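Local coordinates for protein cypemycin cysteine dehydrogenase (decarboxylating) (Streptomyces sp, PDB 6JDD) that catalyses the flavin-dependent oxidative decarboxylation of the C-terminal cysteine of the cypemycin precursor peptide, a step towards its aminovinyl-cysteine group, at residues S20-L31 with G169-A177; W66-V75 with A108-L116. All blocks are in the same frame, centred on the assembly; numbering follows the deposited sequence.

Contact 1 (S20-L31 with G169-A177)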
loop_
_atom_site.group_PDB
_atom_site.type_symbol
_atom_site.label_atom_id
_atom_site.label_comp_id
_atom_site.label_asym_id
_atom_site.label_seq_id
_atom_site.Cartn_x
_atom_site.Cartn_y
_atom_site.Cartn_z
ATOM N N SER A 20 -18.693 -23.200 -14.580
ATOM C CA SER A 20 -19.482 -24.195 -13.802
ATOM C C SER A 20 -19.152 -24.116 -12.307
ATOM O O SER A 20 -19.939 -24.605 -11.513
ATOM C CB SER A 20 -19.283 -25.594 -14.294
ATOM O OG SER A 20 -19.608 -25.705 -15.664
ATOM N N ALA A 21 -18.002 -23.593 -11.901
ATOM C CA ALA A 21 -17.698 -23.522 -10.455
ATOM C C ALA A 21 -18.743 -22.642 -9.783
ATOM O O ALA A 21 -19.051 -22.924 -8.671
ATOM C CB ALA A 21 -16.310 -23.020 -10.201
ATOM N N ALA A 22 -19.285 -21.651 -10.490
ATOM C CA ALA A 22 -20.341 -20.751 -9.966
ATOM C C ALA A 22 -21.574 -21.566 -9.512
ATOM O O ALA A 22 -22.265 -21.089 -8.573
ATOM C CB ALA A 22 -20.725 -19.714 -10.981
ATOM N N LEU A 23 -21.811 -22.728 -10.129
ATOM C CA LEU A 23 -22.973 -23.614 -9.874
ATOM C C LEU A 23 -22.692 -24.629 -8.756
ATOM O O LEU A 23 -23.629 -25.267 -8.325
ATOM C CB LEU A 23 -23.301 -24.370 -11.153
ATOM C CG LEU A 23 -24.267 -23.681 -12.101
ATOM C CD1 LEU A 23 -23.884 -22.244 -12.339
ATOM C CD2 LEU A 23 -24.304 -24.422 -13.432
ATOM N N VAL A 24 -21.450 -24.770 -8.296
ATOM C CA VAL A 24 -21.057 -25.804 -7.310
ATOM C C VAL A 24 -21.743 -25.540 -5.978
ATOM O O VAL A 24 -22.219 -26.499 -5.399
ATOM C CB VAL A 24 -19.531 -25.898 -7.186
ATOM C CG1 VAL A 24 -19.080 -26.788 -6.040
ATOM C CG2 VAL A 24 -18.973 -26.424 -8.475
ATOM N N PRO A 25 -21.810 -24.302 -5.412
ATOM C CA PRO A 25 -22.492 -24.106 -4.124
ATOM C C PRO A 25 -23.942 -24.624 -4.107
ATOM O O PRO A 25 -24.343 -25.218 -3.124
ATOM C CB PRO A 25 -22.478 -22.596 -3.938
ATOM C CG PRO A 25 -21.246 -22.167 -4.705
ATOM C CD PRO A 25 -21.232 -23.052 -5.920
ATOM N N TRP A 26 -24.665 -24.461 -5.213
ATOM C CA TRP A 26 -26.014 -25.072 -5.371
ATOM C C TRP A 26 -25.936 -26.608 -5.227
ATOM O O TRP A 26 -26.718 -27.179 -4.431
ATOM C CB TRP A 26 -26.642 -24.643 -6.701
ATOM C CG TRP A 26 -28.073 -25.037 -6.834
ATOM C CD1 TRP A 26 -29.156 -24.257 -6.580
ATOM C CD2 TRP A 26 -28.578 -26.318 -7.239
ATOM N NE1 TRP A 26 -30.303 -24.961 -6.816
ATOM C CE2 TRP A 26 -29.983 -26.226 -7.215
ATOM C CE3 TRP A 26 -27.983 -27.518 -7.627
ATOM C CZ2 TRP A 26 -30.812 -27.285 -7.555
ATOM C CZ3 TRP A 26 -28.800 -28.572 -7.982
ATOM C CH2 TRP A 26 -30.193 -28.448 -7.952
ATOM N N TRP A 27 -25.025 -27.258 -5.948
ATOM C CA TRP A 27 -24.819 -28.729 -5.865
ATOM C C TRP A 27 -24.322 -29.175 -4.486
ATOM O O TRP A 27 -24.748 -30.225 -4.023
ATOM C CB TRP A 27 -23.854 -29.173 -6.950
ATOM C CG TRP A 27 -24.539 -29.209 -8.264
ATOM C CD1 TRP A 27 -24.441 -28.311 -9.282
ATOM C CD2 TRP A 27 -25.524 -30.168 -8.646
ATOM N NE1 TRP A 27 -25.272 -28.669 -10.308
ATOM C CE2 TRP A 27 -25.948 -29.814 -9.944
ATOM C CE3 TRP A 27 -26.069 -31.287 -8.023
ATOM C CZ2 TRP A 27 -26.891 -30.569 -10.645
ATOM C CZ3 TRP A 27 -27.019 -32.017 -8.711
ATOM C CH2 TRP A 27 -27.415 -31.667 -10.009
ATOM N N ILE A 28 -23.409 -28.449 -3.858
ATOM C CA ILE A 28 -22.992 -28.761 -2.456
ATOM C C ILE A 28 -24.233 -28.672 -1.550
ATOM O O ILE A 28 -24.447 -29.598 -0.750
ATOM C CB ILE A 28 -21.863 -27.840 -1.953
ATOM C CG1 ILE A 28 -20.601 -27.928 -2.820
ATOM C CG2 ILE A 28 -21.563 -28.125 -0.476
ATOM C CD1 ILE A 28 -19.929 -29.264 -2.782
ATOM N N HIS A 29 -25.037 -27.613 -1.667
ATOM C CA HIS A 29 -26.282 -27.459 -0.879
ATOM C C HIS A 29 -27.180 -28.677 -1.121
ATOM O O HIS A 29 -27.632 -29.259 -0.139
ATOM C CB HIS A 29 -26.960 -26.142 -1.230
ATOM C CG HIS A 29 -28.260 -25.958 -0.522
ATOM N ND1 HIS A 29 -28.317 -25.797 0.859
ATOM C CD2 HIS A 29 -29.527 -25.919 -0.985
ATOM C CE1 HIS A 29 -29.560 -25.657 1.205
ATOM N NE2 HIS A 29 -30.320 -25.726 0.098
ATOM N N TRP A 30 -27.401 -29.053 -2.384
ATOM C CA TRP A 30 -28.175 -30.269 -2.785
ATOM C C TRP A 30 -27.642 -31.528 -2.072
ATOM O O TRP A 30 -28.424 -32.236 -1.383
ATOM C CB TRP A 30 -28.167 -30.461 -4.310
ATOM C CG TRP A 30 -28.779 -31.746 -4.784
ATOM C CD1 TRP A 30 -30.083 -31.947 -5.140
ATOM C CD2 TRP A 30 -28.116 -33.015 -4.971
ATOM N NE1 TRP A 30 -30.276 -33.247 -5.510
ATOM C CE2 TRP A 30 -29.096 -33.930 -5.408
ATOM C CE3 TRP A 30 -26.803 -33.469 -4.806
ATOM C CZ2 TRP A 30 -28.799 -35.264 -5.687
ATOM C CZ3 TRP A 30 -26.511 -34.789 -5.061
ATOM C CH2 TRP A 30 -27.498 -35.673 -5.500
ATOM N N LEU A 31 -26.351 -31.801 -2.207
ATOM C CA LEU A 31 -25.744 -32.991 -1.571
ATOM C C LEU A 31 -25.922 -32.928 -0.042
ATOM O O LEU A 31 -26.219 -33.956 0.543
ATOM C CB LEU A 31 -24.274 -33.051 -1.982
ATOM C CG LEU A 31 -23.479 -34.232 -1.437
ATOM C CD1 LEU A 31 -24.076 -35.552 -1.896
ATOM C CD2 LEU A 31 -22.033 -34.103 -1.856
ATOM N N GLY A 169 -18.935 -33.693 -18.625
ATOM C CA GLY A 169 -18.932 -34.564 -17.441
ATOM C C GLY A 169 -19.264 -33.844 -16.146
ATOM O O GLY A 169 -19.011 -34.436 -15.101
ATOM N N PHE A 170 -19.888 -32.662 -16.207
ATOM C CA PHE A 170 -20.364 -31.897 -15.015
ATOM C C PHE A 170 -21.595 -32.567 -14.394
ATOM O O PHE A 170 -22.715 -32.076 -14.537
ATOM C CB PHE A 170 -20.671 -30.432 -15.344
ATOM C CG PHE A 170 -20.776 -29.584 -14.109
ATOM C CD1 PHE A 170 -19.715 -29.522 -13.211
ATOM C CD2 PHE A 170 -21.934 -28.871 -13.833
ATOM C CE1 PHE A 170 -19.803 -28.744 -12.074
ATOM C CE2 PHE A 170 -22.019 -28.088 -12.699
ATOM C CZ PHE A 170 -20.957 -28.043 -11.818
ATOM N N ASN A 171 -21.369 -33.669 -13.697
ATOM C CA ASN A 171 -22.439 -34.624 -13.346
ATOM C C ASN A 171 -22.142 -35.169 -11.953
ATOM O O ASN A 171 -21.495 -36.235 -11.876
ATOM C CB ASN A 171 -22.496 -35.721 -14.406
ATOM C CG ASN A 171 -23.525 -36.786 -14.095
ATOM O OD1 ASN A 171 -24.163 -36.746 -13.044
ATOM N ND2 ASN A 171 -23.678 -37.744 -14.992
ATOM N N LEU A 172 -22.617 -34.504 -10.899
ATOM C CA LEU A 172 -22.342 -34.975 -9.513
ATOM C C LEU A 172 -23.069 -36.294 -9.217
ATOM O O LEU A 172 -22.472 -37.222 -8.669
ATOM C CB LEU A 172 -22.714 -33.892 -8.499
ATOM C CG LEU A 172 -22.429 -34.236 -7.040
ATOM C CD1 LEU A 172 -20.982 -34.572 -6.826
ATOM C CD2 LEU A 172 -22.795 -33.090 -6.139
ATOM N N PRO A 173 -24.376 -36.461 -9.532
ATOM C CA PRO A 173 -25.028 -37.750 -9.247
ATOM C C PRO A 173 -24.290 -38.953 -9.880
ATOM O O PRO A 173 -24.000 -39.942 -9.177
ATOM C CB PRO A 173 -26.442 -37.552 -9.810
ATOM C CG PRO A 173 -26.644 -36.036 -9.774
ATOM C CD PRO A 173 -25.291 -35.463 -10.132
ATOM N N GLY A 174 -23.933 -38.832 -11.165
ATOM C CA GLY A 174 -23.102 -39.829 -11.867
ATOM C C GLY A 174 -21.760 -40.030 -11.179
ATOM O O GLY A 174 -21.319 -41.196 -11.028
ATOM N N ALA A 175 -21.114 -38.946 -10.763
ATOM C CA ALA A 175 -19.810 -39.045 -10.086
ATOM C C ALA A 175 -20.024 -39.870 -8.804
ATOM O O ALA A 175 -19.146 -40.664 -8.429
ATOM C CB ALA A 175 -19.206 -37.674 -9.848
ATOM N N LEU A 176 -21.135 -39.684 -8.115
ATOM C CA LEU A 176 -21.327 -40.339 -6.785
ATOM C C LEU A 176 -21.501 -41.839 -7.013
ATOM O O LEU A 176 -20.930 -42.658 -6.230
ATOM C CB LEU A 176 -22.561 -39.752 -6.092
ATOM C CG LEU A 176 -22.424 -38.331 -5.558
ATOM C CD1 LEU A 176 -23.794 -37.763 -5.228
ATOM C CD2 LEU A 176 -21.525 -38.297 -4.333
ATOM N N ALA A 177 -22.270 -42.191 -8.043
ATOM C CA ALA A 177 -22.517 -43.602 -8.415
ATOM C C ALA A 177 -21.188 -44.260 -8.808
ATOM O O ALA A 177 -20.874 -45.334 -8.262
ATOM C CB ALA A 177 -23.538 -43.677 -9.521
#
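Helix 24-34 and the C-terminal helix 172-185 lie on the same face of the parallel sheet, and the contact begins where Phe170, just before the second helix, reaches the turn at Ser20. CB of Ser20 sits over the face of the Phe170 ring, 3.8 Å from its centroid and 10° off the normal, a CH-pi contact. With chi1 at -164°, CG of Phe170 stands opposite its own backbone N, which carries the ring toward the 20-31 segment. Val24 CG2 meets the rim of that ring near its plane, 4.2 Å from CZ. Trp27 comes in obliquely, CD1 lying 4.2 Å from Phe170 CE2, with the planes almost perpendicular (88°).

This is the layered alpha/beta arrangement of a Rossmann-like flavoprotein. The axes of 24-31 and 172-177 come within 12.2 Å of each other, and side chains fill the space between them. Leu172 CD2 touches CB of Trp27 at 4.1 Å, while Pro173 CD meets Trp27 CZ3. One turn on, Leu176 CD1 reaches the edge of the Trp30 ring, 4.0 Å from CZ3, and also meets Leu31 CD1. Asn171 caps the second helix, its OD1 accepting from Gly174 N at 2.8 Å, and its ND2 bonds to Pro153 O. With an alanine at Phe170 the ring under Ser20 CB goes, a gap is likely to open beside Trp27, and Phe93 on strand 90-95 would lose its stacking partner. Trp27 also meets Trp26 of the second subunit, bringing the first helix into the oligomer interface.

Contact 2 (W66-V75 with A108-L116). With FAD (flavin-adenine dinucleotide), chain B.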
loop_
_atom_site.group_PDB
_atom_site.type_symbol
_atom_site.label_atom_id
_atom_site.label_comp_id
_atom_site.label_asym_id
_atom_site.label_seq_id
_atom_site.Cartn_x
_atom_site.Cartn_y
_atom_site.Cartn_z
ATOM N N TRP A 66 -10.844 -25.137 2.058
ATOM C CA TRP A 66 -9.548 -24.445 1.885
ATOM C C TRP A 66 -9.284 -24.068 0.429
ATOM O O TRP A 66 -9.797 -24.716 -0.505
ATOM C CB TRP A 66 -8.402 -25.247 2.458
ATOM C CG TRP A 66 -8.422 -26.720 2.213
ATOM C CD1 TRP A 66 -9.064 -27.650 2.972
ATOM C CD2 TRP A 66 -7.700 -27.456 1.213
ATOM N NE1 TRP A 66 -8.811 -28.903 2.511
ATOM C CE2 TRP A 66 -7.969 -28.817 1.441
ATOM C CE3 TRP A 66 -6.853 -27.100 0.152
ATOM C CZ2 TRP A 66 -7.435 -29.826 0.650
ATOM C CZ3 TRP A 66 -6.312 -28.095 -0.621
ATOM C CH2 TRP A 66 -6.611 -29.436 -0.377
ATOM N N VAL A 67 -8.526 -23.000 0.270
ATOM C CA VAL A 67 -8.018 -22.575 -1.045
ATOM C C VAL A 67 -6.798 -23.430 -1.355
ATOM O O VAL A 67 -5.989 -23.683 -0.435
ATOM C CB VAL A 67 -7.723 -21.078 -1.067
ATOM C CG1 VAL A 67 -7.084 -20.702 -2.389
ATOM C CG2 VAL A 67 -9.005 -20.288 -0.833
ATOM N N ASP A 68 -6.743 -23.910 -2.594
ATOM C CA ASP A 68 -5.705 -24.838 -3.088
ATOM C C ASP A 68 -4.386 -24.057 -3.354
ATOM O O ASP A 68 -4.078 -23.695 -4.502
ATOM C CB ASP A 68 -6.201 -25.617 -4.317
ATOM C CG ASP A 68 -5.119 -26.557 -4.851
ATOM O OD1 ASP A 68 -4.321 -26.998 -4.019
ATOM O OD2 ASP A 68 -5.063 -26.815 -6.112
ATOM N N SER A 69 -3.668 -23.768 -2.288
ATOM C CA SER A 69 -2.451 -22.882 -2.368
ATOM C C SER A 69 -1.545 -23.248 -1.213
ATOM O O SER A 69 -2.056 -23.462 -0.131
ATOM C CB SER A 69 -2.701 -21.409 -2.357
ATOM O OG SER A 69 -1.470 -20.752 -2.150
ATOM N N TRP A 70 -0.260 -23.369 -1.484
ATOM C CA TRP A 70 0.689 -23.848 -0.449
ATOM C C TRP A 70 0.830 -22.839 0.693
ATOM O O TRP A 70 1.230 -23.293 1.762
ATOM C CB TRP A 70 2.035 -24.154 -1.074
ATOM C CG TRP A 70 2.024 -25.439 -1.820
ATOM C CD1 TRP A 70 2.135 -25.621 -3.164
ATOM C CD2 TRP A 70 1.827 -26.738 -1.262
ATOM N NE1 TRP A 70 2.077 -26.956 -3.475
ATOM C CE2 TRP A 70 1.896 -27.665 -2.322
ATOM C CE3 TRP A 70 1.641 -27.206 0.031
ATOM C CZ2 TRP A 70 1.785 -29.033 -2.125
ATOM C CZ3 TRP A 70 1.523 -28.557 0.229
ATOM C CH2 TRP A 70 1.604 -29.454 -0.833
ATOM N N ASP A 71 0.490 -21.566 0.452
ATOM C CA ASP A 71 0.448 -20.463 1.455
ATOM C C ASP A 71 -0.878 -20.337 2.200
ATOM O O ASP A 71 -0.955 -19.510 3.061
ATOM C CB ASP A 71 0.612 -19.106 0.788
ATOM C CG ASP A 71 1.907 -19.059 0.023
ATOM O OD1 ASP A 71 2.843 -19.807 0.431
ATOM O OD2 ASP A 71 1.961 -18.299 -0.964
ATOM N N ASP A 72 -1.929 -21.053 1.861
ATOM C CA ASP A 72 -3.187 -20.893 2.634
ATOM C C ASP A 72 -3.002 -21.600 3.972
ATOM O O ASP A 72 -2.584 -22.755 4.029
ATOM C CB ASP A 72 -4.379 -21.376 1.818
ATOM C CG ASP A 72 -5.750 -20.986 2.339
ATOM O OD1 ASP A 72 -6.249 -21.690 3.263
ATOM O OD2 ASP A 72 -6.342 -20.019 1.739
ATOM N N PRO A 73 -3.226 -20.917 5.105
ATOM C CA PRO A 73 -3.096 -21.593 6.395
ATOM C C PRO A 73 -4.155 -22.675 6.689
ATOM O O PRO A 73 -3.970 -23.454 7.576
ATOM C CB PRO A 73 -3.167 -20.423 7.395
ATOM C CG PRO A 73 -3.839 -19.265 6.659
ATOM C CD PRO A 73 -3.500 -19.468 5.199
ATOM N N ASP A 74 -5.244 -22.752 5.939
ATOM C CA ASP A 74 -6.287 -23.774 6.228
ATOM C C ASP A 74 -5.923 -25.114 5.587
ATOM O O ASP A 74 -6.656 -26.106 5.831
ATOM C CB ASP A 74 -7.680 -23.366 5.744
ATOM C CG ASP A 74 -8.242 -22.145 6.443
ATOM O OD1 ASP A 74 -7.958 -21.988 7.648
ATOM O OD2 ASP A 74 -8.941 -21.351 5.751
ATOM N N VAL A 75 -4.863 -25.155 4.781
ATOM C CA VAL A 75 -4.520 -26.392 4.032
ATOM C C VAL A 75 -4.147 -27.449 5.058
ATOM O O VAL A 75 -3.211 -27.252 5.820
ATOM C CB VAL A 75 -3.386 -26.162 3.030
ATOM C CG1 VAL A 75 -2.847 -27.461 2.489
ATOM C CG2 VAL A 75 -3.850 -25.311 1.886
ATOM N N ALA A 108 2.609 -31.611 -8.700
ATOM C CA ALA A 108 2.226 -31.366 -7.296
ATOM C C ALA A 108 2.441 -29.889 -6.960
ATOM O O ALA A 108 2.928 -29.631 -5.864
ATOM C CB ALA A 108 3.057 -32.244 -6.408
ATOM N N ASP A 109 2.101 -28.972 -7.871
ATOM C CA ASP A 109 2.388 -27.508 -7.698
ATOM C C ASP A 109 1.249 -26.802 -6.919
ATOM O O ASP A 109 1.175 -25.538 -6.891
ATOM C CB ASP A 109 2.656 -26.836 -9.054
ATOM C CG ASP A 109 1.572 -27.077 -10.099
ATOM O OD1 ASP A 109 0.749 -27.995 -9.878
ATOM O OD2 ASP A 109 1.608 -26.392 -11.136
ATOM N N SER A 110 0.334 -27.585 -6.361
ATOM C CA SER A 110 -0.718 -27.105 -5.444
ATOM C C SER A 110 -0.992 -28.225 -4.468
ATOM O O SER A 110 -0.724 -29.363 -4.736
ATOM C CB SER A 110 -1.933 -26.642 -6.183
ATOM O OG SER A 110 -2.770 -27.712 -6.579
ATOM N N PRO A 111 -1.386 -27.932 -3.236
ATOM C CA PRO A 111 -1.571 -29.011 -2.262
ATOM C C PRO A 111 -2.664 -30.002 -2.654
ATOM O O PRO A 111 -2.523 -31.105 -2.304
ATOM C CB PRO A 111 -1.924 -28.214 -0.991
ATOM C CG PRO A 111 -2.389 -26.870 -1.504
ATOM C CD PRO A 111 -1.535 -26.582 -2.697
ATOM N N ALA A 112 -3.725 -29.564 -3.346
ATOM C CA ALA A 112 -4.793 -30.453 -3.868
ATOM C C ALA A 112 -4.181 -31.397 -4.902
ATOM O O ALA A 112 -4.541 -32.549 -4.954
ATOM C CB ALA A 112 -5.963 -29.703 -4.455
ATOM N N LEU A 113 -3.248 -30.916 -5.708
ATOM C CA LEU A 113 -2.650 -31.825 -6.708
ATOM C C LEU A 113 -1.692 -32.805 -6.038
ATOM O O LEU A 113 -1.668 -33.931 -6.474
ATOM C CB LEU A 113 -2.077 -31.053 -7.895
ATOM C CG LEU A 113 -2.930 -31.239 -9.143
ATOM C CD1 LEU A 113 -3.826 -30.054 -9.395
ATOM C CD2 LEU A 113 -2.107 -31.582 -10.356
ATOM N N MET A 114 -0.943 -32.379 -5.023
ATOM C CA MET A 114 -0.131 -33.344 -4.246
ATOM C C MET A 114 -1.087 -34.439 -3.748
ATOM O O MET A 114 -0.821 -35.603 -3.955
ATOM C CB MET A 114 0.595 -32.651 -3.083
ATOM C CG MET A 114 1.398 -33.581 -2.177
ATOM S SD MET A 114 2.858 -34.173 -3.024
ATOM C CE MET A 114 3.980 -32.801 -2.720
ATOM N N MET A 115 -2.195 -34.005 -3.153
ATOM C CA MET A 115 -3.211 -34.879 -2.543
ATOM C C MET A 115 -3.726 -35.862 -3.592
ATOM O O MET A 115 -3.731 -37.046 -3.322
ATOM C CB MET A 115 -4.321 -33.983 -2.012
ATOM C CG MET A 115 -5.422 -34.729 -1.307
ATOM S SD MET A 115 -6.706 -33.587 -0.789
ATOM C CE MET A 115 -7.439 -33.114 -2.348
ATOM N N LEU A 116 -4.110 -35.374 -4.769
ATOM C CA LEU A 116 -4.703 -36.209 -5.825
ATOM C C LEU A 116 -3.622 -37.152 -6.398
ATOM O O LEU A 116 -3.968 -38.256 -6.793
ATOM C CB LEU A 116 -5.333 -35.319 -6.903
ATOM C CG LEU A 116 -6.578 -34.554 -6.466
ATOM C CD1 LEU A 116 -7.138 -33.725 -7.591
ATOM C CD2 LEU A 116 -7.645 -35.473 -5.940
HETATM P PA FAD B . 8.784 -23.417 -7.001
HETATM O O1A FAD B . 9.640 -22.535 -7.849
HETATM O O2A FAD B . 8.387 -22.928 -5.648
HETATM O O5B FAD B . 7.469 -23.830 -7.823
HETATM C C5B FAD B . 6.285 -23.003 -7.699
HETATM C C4B FAD B . 5.414 -23.193 -8.917
HETATM O O4B FAD B . 5.053 -21.893 -9.450
HETATM C C3B FAD B . 6.051 -23.958 -10.086
HETATM O O3B FAD B . 5.094 -24.771 -10.753
HETATM C C2B FAD B . 6.555 -22.828 -10.988
HETATM O O2B FAD B . 6.679 -23.220 -12.337
HETATM C C1B FAD B . 5.452 -21.793 -10.798
HETATM N N9A FAD B . 5.884 -20.423 -11.045
HETATM C C8A FAD B . 6.846 -19.993 -11.925
HETATM N N7A FAD B . 6.998 -18.689 -11.908
HETATM C C5A FAD B . 6.083 -18.240 -10.963
HETATM C C6A FAD B . 5.757 -16.955 -10.485
HETATM N N6A FAD B . 6.340 -15.838 -10.910
HETATM N N1A FAD B . 4.793 -16.871 -9.539
HETATM C C2A FAD B . 4.209 -18.000 -9.115
HETATM N N3A FAD B . 4.433 -19.257 -9.489
HETATM C C4A FAD B . 5.393 -19.305 -10.428
HETATM N N1 FAD B . 6.928 -31.487 -1.776
HETATM C C2 FAD B . 7.778 -32.513 -2.012
HETATM O O2 FAD B . 7.956 -32.939 -3.155
HETATM N N3 FAD B . 8.469 -33.119 -1.011
HETATM C C4 FAD B . 8.346 -32.727 0.299
HETATM O O4 FAD B . 8.987 -33.301 1.168
HETATM C C4X FAD B . 7.471 -31.661 0.585
HETATM N N5 FAD B . 7.341 -31.274 1.828
HETATM C C5X FAD B . 6.484 -30.236 2.080
HETATM C C6 FAD B . 6.333 -29.805 3.410
HETATM C C7 FAD B . 5.490 -28.770 3.737
HETATM C C7M FAD B . 5.352 -28.335 5.173
HETATM C C8 FAD B . 4.757 -28.119 2.714
HETATM C C8M FAD B . 3.828 -26.981 3.047
HETATM C C9 FAD B . 4.898 -28.532 1.404
HETATM C C9A FAD B . 5.757 -29.589 1.062
HETATM N N10 FAD B . 5.922 -30.031 -0.250
HETATM C C10 FAD B . 6.780 -31.078 -0.534
HETATM C "C1'" FAD B . 5.177 -29.380 -1.342
HETATM C "C2'" FAD B . 6.036 -28.393 -2.110
HETATM O "O2'" FAD B . 6.386 -27.302 -1.264
HETATM C "C3'" FAD B . 5.297 -27.864 -3.341
HETATM O "O3'" FAD B . 5.138 -28.918 -4.285
HETATM C "C4'" FAD B . 5.998 -26.685 -4.019
HETATM O "O4'" FAD B . 5.226 -26.247 -5.138
HETATM C "C5'" FAD B . 7.395 -27.030 -4.480
HETATM O "O5'" FAD B . 7.928 -25.936 -5.275
HETATM P P FAD B . 9.479 -25.948 -5.684
HETATM O O1P FAD B . 9.803 -27.281 -6.272
HETATM O O2P FAD B . 10.277 -25.459 -4.520
HETATM O O3P FAD B . 9.506 -24.840 -6.844
#
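Pro111, the first residue of helix 111-118, is the main bump here, and Trp70 forms one wall of the hollow that takes it. Pro111 CD lies over the five-membered ring of Trp70, 3.5 Å from the centroid, a CH-pi contact almost on the normal. Val75 closes another side, CG1 meeting Pro111 CB at 3.7 Å. The opposite face of the indole lies against the ribityl chain of FAD, with C3' of that chain 3.3 Å from Trp70 NE1, so the tryptophan is a flat partition between proline and cofactor. Met114 CB fits against the rim of that indole, and the bent chain of Met114 brings CE to the flavin ring.

Beside the proline, Asp68 grips the helix start with two hydrogen bonds from across the contact. Its OD1 takes the backbone N-H of Ala112 at 2.7 Å, from above the carboxylate plane, while Ser110 OG donates to OD2 on the syn side at 2.5 Å. Ser110 is itself the N-cap residue, with a weak bond from Leu113 N. CG of Trp66 lies between the backbone N and the carbonyl carbon (chi1 41°), which sets the ring against Ala112: Trp66 CH2 meets Ala112 CB at 4.1 Å, and Met115 SD approaches the ring edge in a Met-aromatic contact. Ala108 O accepts from FAD O3' at 2.8 Å, at a pocket completed by the third subunit, whose Thr45 and Thr99 also bond the cofactor. Strand 65-67, at the sheet margin, runs beside strand 39-44, while helix 111-118 packs Met115 and Leu116 onto strands 10-15 and 90-95 and sets Leu116 against helix 97-104.

From the N terminus the chain runs through strand 10-15 into residues 20-31, the first half of contact 1. It then crosses to the margin of the sheet, where 66-75 leaves strand 65-67, and after 32 intervening residues 108-116 returns to close the small loop of contact 2. Strands 123-127 and 149-151 follow before 169-177 comes back to the opening helix, closing contact 1 across 137 residues. Contact 2 is therefore nested inside contact 1. They lie on opposite sides of the chain's centre, centres about 21 Å apart, and do not touch: one joins the first and last helices, the other the exit of edge strand 65-67 to the FAD-binding turn before helix 111-118 and that helix's first turn.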